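Side-chain contacts in hydrolase, isochorismatase family (Pseudomonas putida KT2440, PDB 4H17), which probably acts as a hydrolase of the isochorismatase family on a small-molecule substrate: residues Pro65-Arg70 / Thr112-Thr117; Thr139-Ala144 / Tyr149-Val154. All coordinates share one frame; numbering follows the deposited sequence. Where two conformers were deposited one is given.

Contact 1 (Pro65-Arg70 / Thr112-Thr117); sequences PIIHVR and TKLHET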
loop_
_atom_site.group_PDB
_atom_site.type_symbol
_atom_site.label_atom_id
_atom_site.label_comp_id
_atom_site.label_asym_id
_atom_site.label_seq_id
_atom_site.Cartn_x
_atom_site.Cartn_y
_atom_site.Cartn_z
ATOM N N PRO A 65 -3.002 19.882 16.276
ATOM C CA PRO A 65 -2.062 20.049 15.165
ATOM C C PRO A 65 -2.677 19.568 13.897
ATOM O O PRO A 65 -3.316 18.476 13.895
ATOM C CB PRO A 65 -0.871 19.177 15.582
ATOM C CG PRO A 65 -1.026 18.951 17.033
ATOM C CD PRO A 65 -2.513 18.881 17.246
ATOM N N ILE A 66 -2.528 20.369 12.830
ATOM C CA ILE A 66 -3.107 20.031 11.562
ATOM C C ILE A 66 -2.046 20.156 10.480
ATOM O O ILE A 66 -1.376 21.197 10.361
ATOM C CB ILE A 66 -4.274 20.981 11.203
ATOM C CG1 ILE A 66 -5.368 20.922 12.283
ATOM C CG2 ILE A 66 -4.808 20.704 9.803
ATOM C CD1 ILE A 66 -6.367 22.066 12.227
ATOM N N ILE A 67 -1.919 19.096 9.704
ATOM C CA ILE A 67 -0.912 19.003 8.613
ATOM C C ILE A 67 -1.613 18.801 7.282
ATOM O O ILE A 67 -2.418 17.872 7.112
ATOM C CB ILE A 67 0.026 17.836 8.827
ATOM C CG1 ILE A 67 0.805 18.022 10.124
ATOM C CG2 ILE A 67 0.893 17.671 7.590
ATOM C CD1 ILE A 67 1.589 16.802 10.588
ATOM N N HIS A 68 -1.402 19.729 6.364
ATOM C CA HIS A 68 -1.911 19.639 5.009
ATOM C C HIS A 68 -0.774 19.215 4.068
ATOM O O HIS A 68 0.302 19.843 4.038
ATOM C CB HIS A 68 -2.425 20.997 4.529
ATOM C CG HIS A 68 -3.394 21.664 5.451
ATOM N ND1 HIS A 68 -4.754 21.641 5.223
ATOM C CD2 HIS A 68 -3.214 22.392 6.573
ATOM C CE1 HIS A 68 -5.367 22.311 6.185
ATOM N NE2 HIS A 68 -4.455 22.792 7.007
ATOM N N VAL A 69 -1.033 18.186 3.289
ATOM C CA VAL A 69 -0.106 17.694 2.286
ATOM C C VAL A 69 -0.648 18.006 0.886
ATOM O O VAL A 69 -1.829 17.777 0.651
ATOM C CB VAL A 69 0.087 16.170 2.473
ATOM C CG1 VAL A 69 0.969 15.613 1.395
ATOM C CG2 VAL A 69 0.635 15.834 3.863
ATOM N N ARG A 70 0.202 18.452 -0.042
ATOM C CA ARG A 70 -0.152 18.588 -1.435
ATOM C C ARG A 70 0.946 18.053 -2.325
ATOM O O ARG A 70 2.120 17.996 -1.932
ATOM C CB ARG A 70 -0.330 20.071 -1.825
ATOM C CG ARG A 70 -1.595 20.717 -1.320
ATOM C CD ARG A 70 -1.815 22.060 -1.998
ATOM N NE ARG A 70 -0.836 23.084 -1.577
ATOM C CZ ARG A 70 -0.952 24.396 -1.873
ATOM N NH1 ARG A 70 -1.916 24.848 -2.646
ATOM N NH2 ARG A 70 -0.051 25.256 -1.402
ATOM N N THR A 112 10.278 15.166 2.754
ATOM C CA THR A 112 9.403 16.251 3.269
ATOM C C THR A 112 9.651 16.658 4.741
ATOM O O THR A 112 9.086 17.629 5.234
ATOM C CB THR A 112 7.925 15.861 3.187
ATOM O OG1 THR A 112 7.713 14.748 4.075
ATOM C CG2 THR A 112 7.497 15.532 1.762
ATOM N N LYS A 113 10.420 15.864 5.447
ATOM C CA LYS A 113 10.558 16.073 6.898
ATOM C C LYS A 113 9.253 15.890 7.693
ATOM O O LYS A 113 9.125 16.335 8.860
ATOM C CB LYS A 113 11.196 17.428 7.205
ATOM C CG LYS A 113 12.677 17.427 6.876
ATOM C CD LYS A 113 13.384 18.726 7.238
ATOM C CE LYS A 113 14.894 18.533 7.266
ATOM N NZ LYS A 113 15.422 17.963 5.994
ATOM N N LEU A 114 8.264 15.230 7.071
ATOM C CA LEU A 114 7.052 14.878 7.799
ATOM C C LEU A 114 7.365 14.103 9.076
ATOM O O LEU A 114 6.746 14.354 10.122
ATOM C CB LEU A 114 6.080 14.097 6.902
ATOM C CG LEU A 114 4.789 13.602 7.559
ATOM C CD1 LEU A 114 3.953 14.708 8.173
ATOM C CD2 LEU A 114 3.937 12.787 6.571
ATOM N N HIS A 115 8.352 13.224 9.034
ATOM C CA HIS A 115 8.725 12.488 10.251
ATOM C C HIS A 115 9.181 13.416 11.401
ATOM O O HIS A 115 8.641 13.343 12.518
ATOM C CB HIS A 115 9.761 11.423 9.936
ATOM C CG HIS A 115 9.977 10.495 11.077
ATOM N ND1 HIS A 115 11.184 9.895 11.340
ATOM C CD2 HIS A 115 9.125 10.071 12.034
ATOM C CE1 HIS A 115 11.070 9.142 12.422
ATOM N NE2 HIS A 115 9.829 9.227 12.864
ATOM N N GLU A 116 10.100 14.333 11.097
ATOM C CA GLU A 116 10.641 15.284 12.064
ATOM C C GLU A 116 9.499 16.112 12.629
ATOM O O GLU A 116 9.428 16.353 13.839
ATOM C CB GLU A 116 11.666 16.193 11.335
ATOM C CG GLU A 116 12.395 17.283 12.124
ATOM C CD GLU A 116 13.494 17.971 11.306
ATOM O OE1 GLU A 116 13.752 17.553 10.152
ATOM O OE2 GLU A 116 14.125 18.917 11.817
ATOM N N THR A 117 8.582 16.519 11.753
ATOM C CA THR A 117 7.430 17.290 12.162
ATOM C C THR A 117 6.540 16.503 13.138
ATOM O O THR A 117 6.129 17.006 14.225
ATOM C CB THR A 117 6.621 17.735 10.959
ATOM O OG1 THR A 117 7.456 18.618 10.189
ATOM C CG2 THR A 117 5.346 18.440 11.375
#

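Contact 2 (Thr139-Ala144 / Tyr149-Val154); sequences TTVRRA and YRCTLV. With SO4 (sulfate ion), chain D; SO4 (sulfate ion), chain I.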
loop_
_atom_site.group_PDB
_atom_site.type_symbol
_atom_site.label_atom_id
_atom_site.label_comp_id
_atom_site.label_asym_id
_atom_site.label_seq_id
_atom_site.Cartn_x
_atom_site.Cartn_y
_atom_site.Cartn_z
ATOM N N THR A 139 -0.291 4.594 0.832
ATOM C CA THR A 139 1.168 4.560 0.923
ATOM C C THR A 139 1.653 5.272 2.181
ATOM O O THR A 139 2.508 4.751 2.905
ATOM C CB THR A 139 1.814 5.163 -0.292
ATOM O OG1 THR A 139 1.315 4.529 -1.454
ATOM C CG2 THR A 139 3.325 5.031 -0.210
ATOM N N THR A 140 1.070 6.442 2.473
ATOM C CA THR A 140 1.500 7.227 3.626
ATOM C C THR A 140 1.163 6.529 4.957
ATOM O O THR A 140 1.988 6.492 5.839
ATOM C CB THR A 140 0.956 8.670 3.523
ATOM O OG1 THR A 140 1.520 9.276 2.346
ATOM C CG2 THR A 140 1.325 9.442 4.757
ATOM N N VAL A 141 -0.002 5.900 5.005
ATOM C CA VAL A 141 -0.437 5.190 6.198
ATOM C C VAL A 141 0.498 4.020 6.398
ATOM O O VAL A 141 0.921 3.734 7.511
ATOM C CB VAL A 141 -1.897 4.742 6.054
ATOM C CG1 VAL A 141 -2.316 3.739 7.127
ATOM C CG2 VAL A 141 -2.811 5.967 6.130
ATOM N N ARG A 142 0.802 3.311 5.325
ATOM C CA ARG A 142 1.730 2.172 5.455
ATOM C C ARG A 142 3.099 2.624 5.980
ATOM O O ARG A 142 3.644 2.002 6.895
ATOM C CB ARG A 142 1.895 1.445 4.122
ATOM C CG ARG A 142 0.606 0.748 3.613
ATOM C CD ARG A 142 0.706 0.314 2.168
ATOM N NE ARG A 142 -0.546 -0.244 1.629
ATOM C CZ ARG A 142 -0.839 -1.545 1.596
ATOM N NH1 ARG A 142 0.017 -2.449 2.027
ATOM N NH2 ARG A 142 -2.007 -1.950 1.079
ATOM N N ARG A 143 3.622 3.712 5.436
ATOM C CA ARG A 143 4.913 4.219 5.873
ATOM C C ARG A 143 4.906 4.644 7.352
ATOM O O ARG A 143 5.883 4.443 8.088
ATOM C CB ARG A 143 5.396 5.352 4.968
ATOM C CG ARG A 143 6.846 5.754 5.226
ATOM C CD ARG A 143 7.798 4.603 5.092
ATOM N NE ARG A 143 9.180 5.040 5.237
ATOM C CZ ARG A 143 10.158 4.253 5.669
ATOM N NH1 ARG A 143 9.891 2.991 5.960
ATOM N NH2 ARG A 143 11.413 4.726 5.788
ATOM N N ALA A 144 3.821 5.241 7.778
ATOM C CA ALA A 144 3.664 5.662 9.153
ATOM C C ALA A 144 3.766 4.471 10.092
ATOM O O ALA A 144 4.285 4.639 11.194
ATOM C CB ALA A 144 2.336 6.369 9.353
ATOM N N TYR A 149 3.796 4.957 14.244
ATOM C CA TYR A 149 2.558 5.643 14.458
ATOM C C TYR A 149 1.332 4.761 14.424
ATOM O O TYR A 149 1.315 3.709 13.779
ATOM C CB TYR A 149 2.370 6.778 13.435
ATOM C CG TYR A 149 3.463 7.806 13.610
ATOM C CD1 TYR A 149 3.396 8.764 14.593
ATOM C CD2 TYR A 149 4.568 7.806 12.770
ATOM C CE1 TYR A 149 4.411 9.698 14.791
ATOM C CE2 TYR A 149 5.579 8.731 12.945
ATOM C CZ TYR A 149 5.517 9.661 13.950
ATOM O OH TYR A 149 6.550 10.570 14.096
ATOM N N ARG A 150 0.317 5.188 15.165
ATOM C CA ARG A 150 -0.976 4.554 15.182
ATOM C C ARG A 150 -1.891 5.401 14.327
ATOM O O ARG A 150 -2.167 6.548 14.674
ATOM C CB ARG A 150 -1.523 4.531 16.591
ATOM C CG ARG A 150 -0.844 3.549 17.518
ATOM C CD ARG A 150 -1.604 3.488 18.851
ATOM N NE ARG A 150 -1.544 4.737 19.615
ATOM C CZ ARG A 150 -0.558 5.073 20.451
ATOM N NH1 ARG A 150 0.466 4.252 20.662
ATOM N NH2 ARG A 150 -0.606 6.230 21.101
ATOM N N CYS A 151 -2.379 4.840 13.233
ATOM C CA CYS A 151 -3.174 5.599 12.257
ATOM C C CYS A 151 -4.640 5.254 12.410
ATOM O O CYS A 151 -4.996 4.094 12.556
ATOM C CB CYS A 151 -2.725 5.271 10.846
ATOM S SG CYS A 151 -1.130 6.012 10.438
ATOM N N THR A 152 -5.477 6.288 12.317
ATOM C CA THR A 152 -6.914 6.126 12.202
ATOM C C THR A 152 -7.301 6.809 10.891
ATOM O O THR A 152 -7.118 8.031 10.742
ATOM C CB THR A 152 -7.674 6.756 13.370
ATOM O OG1 THR A 152 -7.316 6.058 14.572
ATOM C CG2 THR A 152 -9.153 6.657 13.136
ATOM N N LEU A 153 -7.781 6.008 9.950
ATOM C CA LEU A 153 -8.071 6.487 8.604
ATOM C C LEU A 153 -9.542 6.752 8.495
ATOM O O LEU A 153 -10.362 5.876 8.783
ATOM C CB LEU A 153 -7.642 5.418 7.596
ATOM C CG LEU A 153 -7.907 5.644 6.121
ATOM C CD1 LEU A 153 -7.350 6.925 5.561
ATOM C CD2 LEU A 153 -7.357 4.456 5.362
ATOM N N VAL A 154 -9.908 7.936 8.033
ATOM C CA VAL A 154 -11.320 8.341 8.069
ATOM C C VAL A 154 -11.941 7.987 6.729
ATOM O O VAL A 154 -11.726 8.670 5.730
ATOM C CB VAL A 154 -11.499 9.829 8.361
ATOM C CG1 VAL A 154 -12.966 10.176 8.535
ATOM C CG2 VAL A 154 -10.690 10.207 9.579
HETATM S S SO4 D . 11.119 8.050 3.959
HETATM O O1 SO4 D . 11.488 7.962 2.537
HETATM O O2 SO4 D . 9.760 7.539 4.060
HETATM O O3 SO4 D . 11.156 9.466 4.361
HETATM O O4 SO4 D . 12.058 7.205 4.774
HETATM S S SO4 I . 13.022 1.541 5.066
HETATM O O1 SO4 I . 13.651 2.893 5.018
HETATM O O2 SO4 I . 12.268 1.379 6.343
HETATM O O3 SO4 I . 14.124 0.527 5.181
HETATM O O4 SO4 I . 12.211 1.201 3.874
#

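Contact 1 (Pro65-Arg70 / Thr112-Thr117)
The CD1 methyl of Ile67, on strand 66-71, reaches the first turn of helix 114-121 and meets two side chains there, Leu114 and Thr117. Its extended second torsion (chi2 169°) carries this methyl away from the strand backbone toward the helix. Along 112-117, the turn into the helix starts at Thr112, whose OG1 accepts a hydrogen bond from the backbone N of Leu114 at 3.1 Å, forming an ST turn. The same hydroxyl is hydrogen-bonded to the carbonyl O of Ala108, which ties the turn to the preceding loop. Lys113 follows at the N-cap position, its side chain turned to solvent; its O accepts from Thr117 N at 2.9 Å, closing the first helical turn. Leu114 comes next. Its CG lies anti to the backbone N (chi1 177°), and the CD1 branch comes across the end of Ile67 at an oblique angle, with Leu114 CD1 4.0 Å from Ile67 CD1. One turn on, Thr117 meets the same isoleucine methyl tip to tip, its CG2 4.2 Å from Ile67 CD1. Thr117 thus adds its methyl to the aliphatic patch, which Leu118 and Leu121 extend over Ile67. The two segments meet by apolar packing, with no hydrogen bond between them. Ile66 and His68 turn instead to helix 45-61, so the strand is covered by helices on both faces. Helix 114-121 links strand 99-103 to strand 125-131, passing over strands 66-71 and 24-29 that lie between them, a parallel beta-alpha-beta crossover of the Rossmann-like fold.

Contact 2 (Thr139-Ala144 / Tyr149-Val154)
Val141 CG1, anti to the backbone N (chi1 167°), and Cys151 SG, beside its own backbone N (chi1 -73°), bring helix 133-146 and strand 150-159 together. Val141 CG1 lies 4.0 Å from Cys151 CB, while Cys151 SG swings under the next helical turn, 3.6 Å from Ala144 CB. The small alanine lets the strand come close, and Tyr149 N donates to Ala144 O at 3.1 Å, tilted out of the carbonyl plane. On another side of the helix, Arg143 grips two sulfate ions, probably from the crystallisation liquor, by its guanidinium edge. Arg143 NE donates a hydrogen bond to chain D sulfate O2 at 2.8 Å and NH2 to its O4; Arg143 NH1 reaches chain I sulfate O2 at 2.9 Å, NH2 adding a more bent bond to O1. Arg143 of the second subunit also holds both, and an Asn107 from each chain holds one. NH1 also salt-bridges Asp146. A leucine in place of Arg143 would probably leave Asp146 without this partner and both sulfates short of two hydrogen bonds each. With Leu126 against Cys151 and Met183 of helix 172-186 against Val141, helix 133-146 packs on the second strand of a parallel beta-alpha-beta unit of the Rossmann-like fold.

In the fold
Both contacts are buried and set a helix against the same six-stranded parallel sheet, with their centres about 13 Å apart. Contact 1 lies near strand 99-103, outermost on one side of the sheet within this chain, and joins elements distant in sequence by methyl packing alone. Contact 2 sits closer to the centre of the chain and joins a helix to the strand that directly follows it, adding a main-chain hydrogen bond to its apolar core. Its helix also faces the second subunit, where charged and anion-binding chemistry takes over; no other protein chain touches contact 1. The two meet where His115 CD2 of helix 114-121 packs 3.3 Å from Tyr149 OH, just before strand 150-159.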